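Local coordinates for protein putative mannose-1-phosphate guanylyl transferase (Thermus thermophilus, PDB 2CU2) that probably transfers a guanylyl group from GTP to mannose 1-phosphate, making GDP-mannose, at residues T142-G154 with R162-E174. Numbering follows the deposited sequence.
Sequences TRPETEYGYIRLG and RGEGFVEKPSYAE
Y150 and V167 form an antiparallel hydrogen-bonded pair in the hairpin of strands 150-157 and 160-167. Y150 N gives V167 O a nearly straight bond of 3.0 Å, and V167 N returns one to Y150 O. On the same face, V167 CG2 packs on Y150 CB at 3.3 Å. The Y150 side chain crosses that of P170 at about a right angle, with Y150 CE1 3.8 Å from P170 CD. Y150 OH donates to E145 O at 2.6 Å, on a lone pair in the carbonyl plane, and also bonds W185. The opposite face carries I151 and F166. They lie side by side, I151 CD1 3.5 Å from F166 CE2, and I151 CG2 sits over one ring face near the rim. A beta bulge follows, where R152 pairs through its backbone with G165 and E164. The extended R152 chain carries its guanidinium past G165 to V167, whose CG1 lies over one face, 3.6 Å from R152 NH2. Beyond the strands, P144 CG rests 3.5 Å from Y172 CE1, at the start of helix 172-180. Y172 CG is anti to the backbone N (chi1 -174°), which brings the ring alongside the proline. E147 OE1 takes K169 NZ at 2.6 Å on the syn side, 26° out of the carboxylate plane. With an alanine here the carboxylate is gone, and the K169 ammonium would probably lose its mate across the contact and be free to swing. Backbone bonds and apolar packing thus join the strands, while beyond them P144-Y172 packing and the E147-K169 salt bridge join the connecting loops.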
ATOM      1  N   THR A 142       7.400  29.417   8.742  1.00 27.85           N
ATOM      2  CA  THR A 142       5.964  29.241   8.942  1.00 28.46           C
ATOM      3  C   THR A 142       5.719  28.250  10.074  1.00 28.94           C
ATOM      4  O   THR A 142       4.586  28.049  10.500  1.00 29.46           O
ATOM      5  CB  THR A 142       5.262  28.726   7.664  1.00 29.18           C
ATOM      6  OG1 THR A 142       5.947  27.572   7.161  1.00 26.80           O
ATOM      7  CG2 THR A 142       5.238  29.803   6.604  1.00 26.61           C
ATOM      8  N   ARG A 143       6.799  27.645  10.563  1.00 29.26           N
ATOM      9  CA  ARG A 143       6.726  26.670  11.649  1.00 28.90           C
ATOM     10  C   ARG A 143       8.119  26.502  12.269  1.00 29.75           C
ATOM     11  O   ARG A 143       9.137  26.743  11.617  1.00 26.34           O
ATOM     12  CB  ARG A 143       6.253  25.318  11.112  1.00 29.88           C
ATOM     13  CG  ARG A 143       7.240  24.703  10.127  1.00 31.91           C
ATOM     14  CD  ARG A 143       6.819  23.325   9.633  1.00 31.50           C
ATOM     15  NE  ARG A 143       7.894  22.723   8.852  1.00 32.39           N
ATOM     16  CZ  ARG A 143       8.259  23.124   7.636  1.00 33.99           C
ATOM     17  NH1 ARG A 143       7.630  24.131   7.040  1.00 31.03           N
ATOM     18  NH2 ARG A 143       9.275  22.531   7.025  1.00 34.12           N
ATOM     19  N   PRO A 144       8.177  26.060  13.537  1.00 31.31           N
ATOM     20  CA  PRO A 144       9.450  25.862  14.233  1.00 30.14           C
ATOM     21  C   PRO A 144      10.152  24.615  13.696  1.00 31.00           C
ATOM     22  O   PRO A 144      10.297  23.628  14.416  1.00 31.13           O
ATOM     23  CB  PRO A 144       9.031  25.683  15.695  1.00 31.27           C
ATOM     24  CG  PRO A 144       7.620  25.099  15.645  1.00 33.18           C
ATOM     25  CD  PRO A 144       7.051  25.671  14.398  1.00 30.96           C
ATOM     26  N   GLU A 145      10.578  24.661  12.436  1.00 30.22           N
ATOM     27  CA  GLU A 145      11.249  23.524  11.818  1.00 32.29           C
ATOM     28  C   GLU A 145      12.613  23.308  12.467  1.00 33.02           C
ATOM     29  O   GLU A 145      13.429  24.229  12.540  1.00 32.52           O
ATOM     30  CB  GLU A 145      11.413  23.757  10.313  1.00 33.16           C
ATOM     31  CG  GLU A 145      12.031  22.578   9.578  1.00 35.65           C
ATOM     32  CD  GLU A 145      11.335  21.273   9.896  1.00 36.55           C
ATOM     33  OE1 GLU A 145      10.159  21.109   9.501  1.00 36.54           O
ATOM     34  OE2 GLU A 145      11.959  20.413  10.548  1.00 36.25           O
ATOM     35  N   THR A 146      12.850  22.088  12.935  1.00 33.41           N
ATOM     36  CA  THR A 146      14.105  21.748  13.602  1.00 34.96           C
ATOM     37  C   THR A 146      15.193  21.210  12.669  1.00 36.59           C
ATOM     38  O   THR A 146      16.352  21.108  13.067  1.00 36.80           O
ATOM     39  CB  THR A 146      13.869  20.701  14.704  1.00 34.59           C
ATOM     40  OG1 THR A 146      13.442  19.468  14.108  1.00 35.53           O
ATOM     41  CG2 THR A 146      12.792  21.185  15.668  1.00 33.43           C
ATOM     42  N   GLU A 147      14.832  20.873  11.435  1.00 35.10           N
ATOM     43  CA  GLU A 147      15.806  20.336  10.492  1.00 37.30           C
ATOM     44  C   GLU A 147      16.438  21.378   9.583  1.00 36.78           C
ATOM     45  O   GLU A 147      17.336  21.068   8.801  1.00 38.21           O
ATOM     46  CB  GLU A 147      15.170  19.239   9.635  1.00 38.67           C
ATOM     47  CG  GLU A 147      14.909  17.954  10.393  1.00 41.63           C
ATOM     48  CD  GLU A 147      16.146  17.452  11.119  1.00 44.67           C
ATOM     49  OE1 GLU A 147      17.206  17.302  10.474  1.00 47.75           O
ATOM     50  OE2 GLU A 147      16.059  17.207  12.336  1.00 45.43           O
ATOM     51  N   TYR A 148      15.974  22.617   9.678  1.00 34.45           N
ATOM     52  CA  TYR A 148      16.527  23.674   8.842  1.00 31.67           C
ATOM     53  C   TYR A 148      17.563  24.496   9.585  1.00 30.88           C
ATOM     54  O   TYR A 148      17.652  24.469  10.818  1.00 31.66           O
ATOM     55  CB  TYR A 148      15.435  24.639   8.381  1.00 32.15           C
ATOM     56  CG  TYR A 148      14.383  24.060   7.474  1.00 33.38           C
ATOM     57  CD1 TYR A 148      14.529  22.792   6.915  1.00 35.25           C
ATOM     58  CD2 TYR A 148      13.253  24.807   7.134  1.00 34.33           C
ATOM     59  CE1 TYR A 148      13.574  22.277   6.036  1.00 33.69           C
ATOM     60  CE2 TYR A 148      12.294  24.304   6.257  1.00 35.04           C
ATOM     61  CZ  TYR A 148      12.463  23.041   5.713  1.00 34.22           C
ATOM     62  OH  TYR A 148      11.525  22.544   4.844  1.00 36.78           O
ATOM     63  N   GLY A 149      18.353  25.223   8.810  1.00 29.41           N
ATOM     64  CA  GLY A 149      19.323  26.126   9.383  1.00 27.58           C
ATOM     65  C   GLY A 149      18.609  27.467   9.354  1.00 27.58           C
ATOM     66  O   GLY A 149      17.713  27.673   8.528  1.00 28.05           O
ATOM     67  N   TYR A 150      18.978  28.369  10.251  1.00 27.22           N
ATOM     68  CA  TYR A 150      18.370  29.692  10.306  1.00 30.24           C
ATOM     69  C   TYR A 150      19.447  30.756  10.146  1.00 31.67           C
ATOM     70  O   TYR A 150      20.635  30.466  10.286  1.00 31.85           O
ATOM     71  CB  TYR A 150      17.646  29.900  11.642  1.00 28.80           C
ATOM     72  CG  TYR A 150      16.396  29.056  11.816  1.00 28.25           C
ATOM     73  CD1 TYR A 150      16.471  27.663  11.877  1.00 27.37           C
ATOM     74  CD2 TYR A 150      15.138  29.655  11.926  1.00 27.12           C
ATOM     75  CE1 TYR A 150      15.328  26.889  12.041  1.00 27.13           C
ATOM     76  CE2 TYR A 150      13.987  28.889  12.093  1.00 27.26           C
ATOM     77  CZ  TYR A 150      14.093  27.509  12.145  1.00 26.17           C
ATOM     78  OH  TYR A 150      12.969  26.745  12.270  1.00 28.90           O
ATOM     79  N   ILE A 151      19.022  31.983   9.853  1.00 31.74           N
ATOM     80  CA  ILE A 151      19.942  33.102   9.689  1.00 33.83           C
ATOM     81  C   ILE A 151      19.484  34.305  10.515  1.00 36.04           C
ATOM     82  O   ILE A 151      18.301  34.640  10.525  1.00 34.99           O
ATOM     83  CB  ILE A 151      20.025  33.560   8.225  1.00 33.09           C
ATOM     84  CG1 ILE A 151      20.411  32.388   7.316  1.00 35.43           C
ATOM     85  CG2 ILE A 151      21.046  34.683   8.102  1.00 33.68           C
ATOM     86  CD1 ILE A 151      20.387  32.738   5.831  1.00 33.16           C
ATOM     87  N   ARG A 152      20.426  34.950  11.201  1.00 37.32           N
ATOM     88  CA  ARG A 152      20.124  36.134  12.005  1.00 39.72           C
ATOM     89  C   ARG A 152      20.164  37.327  11.073  1.00 40.02           C
ATOM     90  O   ARG A 152      21.123  37.488  10.321  1.00 41.25           O
ATOM     91  CB  ARG A 152      21.179  36.375  13.091  1.00 39.83           C
ATOM     92  CG  ARG A 152      21.424  35.249  14.063  1.00 42.69           C
ATOM     93  CD  ARG A 152      22.207  35.789  15.264  1.00 46.40           C
ATOM     94  NE  ARG A 152      22.678  34.737  16.159  1.00 49.41           N
ATOM     95  CZ  ARG A 152      23.753  33.988  15.931  1.00 51.97           C
ATOM     96  NH1 ARG A 152      24.477  34.174  14.833  1.00 53.18           N
ATOM     97  NH2 ARG A 152      24.101  33.047  16.799  1.00 53.53           N
ATOM     98  N   LEU A 153      19.147  38.174  11.130  1.00 40.27           N
ATOM     99  CA  LEU A 153      19.120  39.344  10.268  1.00 41.48           C
ATOM    100  C   LEU A 153      19.464  40.634  10.999  1.00 43.13           C
ATOM    101  O   LEU A 153      19.001  40.873  12.112  1.00 42.95           O
ATOM    102  CB  LEU A 153      17.745  39.504   9.631  1.00 42.64           C
ATOM    103  CG  LEU A 153      17.219  38.397   8.722  1.00 41.98           C
ATOM    104  CD1 LEU A 153      15.881  38.851   8.149  1.00 41.56           C
ATOM    105  CD2 LEU A 153      18.217  38.103   7.602  1.00 41.44           C
ATOM    106  N   GLY A 154      20.291  41.459  10.367  1.00 44.51           N
ATOM    107  CA  GLY A 154      20.652  42.736  10.950  1.00 44.97           C
ATOM    108  C   GLY A 154      19.705  43.745  10.329  1.00 47.18           C
ATOM    109  O   GLY A 154      18.682  43.343   9.767  1.00 45.72           O
ATOM    110  N   ARG A 162      21.492  42.940   6.320  1.00 47.31           N
ATOM    111  CA  ARG A 162      22.835  42.473   6.625  1.00 50.11           C
ATOM    112  C   ARG A 162      22.785  41.158   7.398  1.00 49.75           C
ATOM    113  O   ARG A 162      22.189  41.052   8.461  1.00 50.69           O
ATOM    114  CB  ARG A 162      23.526  43.550   7.467  1.00 52.15           C
ATOM    115  CG  ARG A 162      24.964  43.180   7.815  1.00 57.64           C
ATOM    116  CD  ARG A 162      25.946  43.530   6.689  1.00 59.64           C
ATOM    117  NE  ARG A 162      27.219  42.824   6.876  1.00 62.63           N
ATOM    118  CZ  ARG A 162      28.278  43.550   7.280  1.00 63.62           C
ATOM    119  NH1 ARG A 162      28.155  44.850   7.488  1.00 64.64           N
ATOM    120  NH2 ARG A 162      29.454  42.946   7.481  1.00 63.52           N
ATOM    121  N   GLY A 163      23.388  40.110   6.802  1.00 49.49           N
ATOM    122  CA  GLY A 163      23.476  38.845   7.520  1.00 48.53           C
ATOM    123  C   GLY A 163      24.229  39.024   8.839  1.00 48.75           C
ATOM    124  O   GLY A 163      25.259  39.677   8.921  1.00 49.51           O
ATOM    125  N   GLU A 164      23.661  38.448   9.909  1.00 48.45           N
ATOM    126  CA  GLU A 164      24.266  38.659  11.218  1.00 49.33           C
ATOM    127  C   GLU A 164      24.486  37.353  11.982  1.00 48.79           C
ATOM    128  O   GLU A 164      24.639  37.331  13.196  1.00 48.46           O
ATOM    129  CB  GLU A 164      23.361  39.592  12.019  1.00 52.10           C
ATOM    130  CG  GLU A 164      23.711  41.066  11.801  1.00 57.56           C
ATOM    131  CD  GLU A 164      23.248  41.882  12.989  1.00 60.47           C
ATOM    132  OE1 GLU A 164      22.950  41.299  14.022  1.00 62.11           O
ATOM    133  OE2 GLU A 164      23.185  43.106  12.869  1.00 61.98           O
ATOM    134  N   GLY A 165      24.497  36.219  11.251  1.00 47.83           N
ATOM    135  CA  GLY A 165      24.819  34.953  11.912  1.00 47.39           C
ATOM    136  C   GLY A 165      24.020  33.773  11.343  1.00 46.74           C
ATOM    137  O   GLY A 165      22.892  33.915  10.890  1.00 46.44           O
ATOM    138  N   PHE A 166      24.724  32.620  11.358  1.00 45.85           N
ATOM    139  CA  PHE A 166      24.151  31.372  10.875  1.00 46.61           C
ATOM    140  C   PHE A 166      24.088  30.335  11.994  1.00 47.71           C
ATOM    141  O   PHE A 166      25.069  30.037  12.666  1.00 48.97           O
ATOM    142  CB  PHE A 166      25.026  30.849   9.732  1.00 46.14           C
ATOM    143  CG  PHE A 166      24.713  31.588   8.464  1.00 46.25           C
ATOM    144  CD1 PHE A 166      25.273  32.840   8.247  1.00 47.60           C
ATOM    145  CD2 PHE A 166      23.935  30.989   7.487  1.00 45.66           C
ATOM    146  CE1 PHE A 166      25.059  33.490   7.039  1.00 46.49           C
ATOM    147  CE2 PHE A 166      23.727  31.647   6.277  1.00 44.92           C
ATOM    148  CZ  PHE A 166      24.289  32.895   6.047  1.00 45.92           C
ATOM    149  N   VAL A 167      22.868  29.815  12.214  1.00 47.61           N
ATOM    150  CA  VAL A 167      22.691  28.799  13.242  1.00 49.18           C
ATOM    151  C   VAL A 167      22.213  27.481  12.630  1.00 50.54           C
ATOM    152  O   VAL A 167      21.336  27.440  11.777  1.00 49.95           O
ATOM    153  CB  VAL A 167      21.664  29.309  14.254  1.00 50.00           C
ATOM    154  CG1 VAL A 167      22.237  30.492  15.035  1.00 50.12           C
ATOM    155  CG2 VAL A 167      20.399  29.752  13.540  1.00 49.62           C
ATOM    156  N   GLU A 168      22.863  26.385  13.059  1.00 52.51           N
ATOM    157  CA  GLU A 168      22.443  25.076  12.577  1.00 55.12           C
ATOM    158  C   GLU A 168      21.108  24.657  13.200  1.00 54.44           C
ATOM    159  O   GLU A 168      20.575  25.294  14.099  1.00 56.47           O
ATOM    160  CB  GLU A 168      23.543  24.063  12.904  1.00 59.96           C
ATOM    161  CG  GLU A 168      24.327  23.647  11.657  1.00 65.12           C
ATOM    162  CD  GLU A 168      25.747  23.301  12.037  1.00 68.54           C
ATOM    163  OE1 GLU A 168      26.555  23.090  11.144  1.00 70.93           O
ATOM    164  OE2 GLU A 168      26.034  23.235  13.231  1.00 70.25           O
ATOM    165  N   LYS A 169      20.545  23.566  12.651  1.00 53.17           N
ATOM    166  CA  LYS A 169      19.232  23.119  13.099  1.00 52.58           C
ATOM    167  C   LYS A 169      19.148  23.051  14.625  1.00 50.22           C
ATOM    168  O   LYS A 169      19.959  22.429  15.299  1.00 51.53           O
ATOM    169  CB  LYS A 169      18.977  21.744  12.487  1.00 54.97           C
ATOM    170  CG  LYS A 169      20.212  21.201  11.766  1.00 57.52           C
ATOM    171  CD  LYS A 169      19.892  19.967  10.922  1.00 60.16           C
ATOM    172  CE  LYS A 169      20.526  18.693  11.486  1.00 62.68           C
ATOM    173  NZ  LYS A 169      19.520  17.635  11.561  1.00 64.85           N
ATOM    174  N   PRO A 170      18.144  23.765  15.170  1.00 46.44           N
ATOM    175  CA  PRO A 170      17.941  23.858  16.603  1.00 43.24           C
ATOM    176  C   PRO A 170      16.951  22.806  17.108  1.00 39.37           C
ATOM    177  O   PRO A 170      16.455  21.960  16.373  1.00 37.46           O
ATOM    178  CB  PRO A 170      17.354  25.241  16.850  1.00 44.60           C
ATOM    179  CG  PRO A 170      16.411  25.422  15.657  1.00 46.04           C
ATOM    180  CD  PRO A 170      17.152  24.589  14.501  1.00 46.44           C
ATOM    181  N   SER A 171      16.705  22.857  18.427  1.00 35.84           N
ATOM    182  CA  SER A 171      15.673  22.005  19.000  1.00 33.66           C
ATOM    183  C   SER A 171      14.292  22.621  18.792  1.00 32.03           C
ATOM    184  O   SER A 171      14.147  23.726  18.290  1.00 31.78           O
ATOM    185  CB  SER A 171      15.953  21.868  20.498  1.00 33.67           C
ATOM    186  OG  SER A 171      15.569  23.073  21.161  1.00 32.73           O
ATOM    187  N   TYR A 172      13.200  21.889  19.115  1.00 32.68           N
ATOM    188  CA  TYR A 172      11.878  22.471  18.856  1.00 32.14           C
ATOM    189  C   TYR A 172      11.719  23.837  19.551  1.00 31.09           C
ATOM    190  O   TYR A 172      11.324  24.832  18.959  1.00 33.23           O
ATOM    191  CB  TYR A 172      10.766  21.494  19.283  1.00 33.84           C
ATOM    192  CG  TYR A 172       9.413  22.020  18.900  1.00 34.93           C
ATOM    193  CD1 TYR A 172       8.845  21.679  17.670  1.00 35.28           C
ATOM    194  CD2 TYR A 172       8.665  22.774  19.805  1.00 34.33           C
ATOM    195  CE1 TYR A 172       7.557  22.096  17.348  1.00 34.10           C
ATOM    196  CE2 TYR A 172       7.381  23.202  19.483  1.00 35.09           C
ATOM    197  CZ  TYR A 172       6.833  22.879  18.254  1.00 36.18           C
ATOM    198  OH  TYR A 172       5.559  23.308  17.920  1.00 37.51           O
ATOM    199  N   ALA A 173      12.027  23.847  20.865  1.00 30.42           N
ATOM    200  CA  ALA A 173      11.861  25.083  21.632  1.00 29.35           C
ATOM    201  C   ALA A 173      12.795  26.200  21.149  1.00 29.03           C
ATOM    202  O   ALA A 173      12.467  27.378  21.169  1.00 29.32           O
ATOM    203  CB  ALA A 173      12.134  24.779  23.109  1.00 27.50           C
ATOM    204  N   GLU A 174      14.016  25.795  20.748  1.00 28.22           N
ATOM    205  CA  GLU A 174      14.971  26.791  20.263  1.00 29.50           C
ATOM    206  C   GLU A 174      14.516  27.414  18.937  1.00 29.14           C
ATOM    207  O   GLU A 174      14.736  28.586  18.654  1.00 30.41           O
ATOM    208  CB  GLU A 174      16.347  26.126  20.126  1.00 30.83           C
ATOM    209  CG  GLU A 174      17.057  26.027  21.478  1.00 36.60           C
ATOM    210  CD  GLU A 174      18.284  25.141  21.392  1.00 38.60           C
ATOM    211  OE1 GLU A 174      18.920  24.935  22.415  1.00 40.73           O
ATOM    212  OE2 GLU A 174      18.601  24.670  20.306  1.00 35.68           O
TER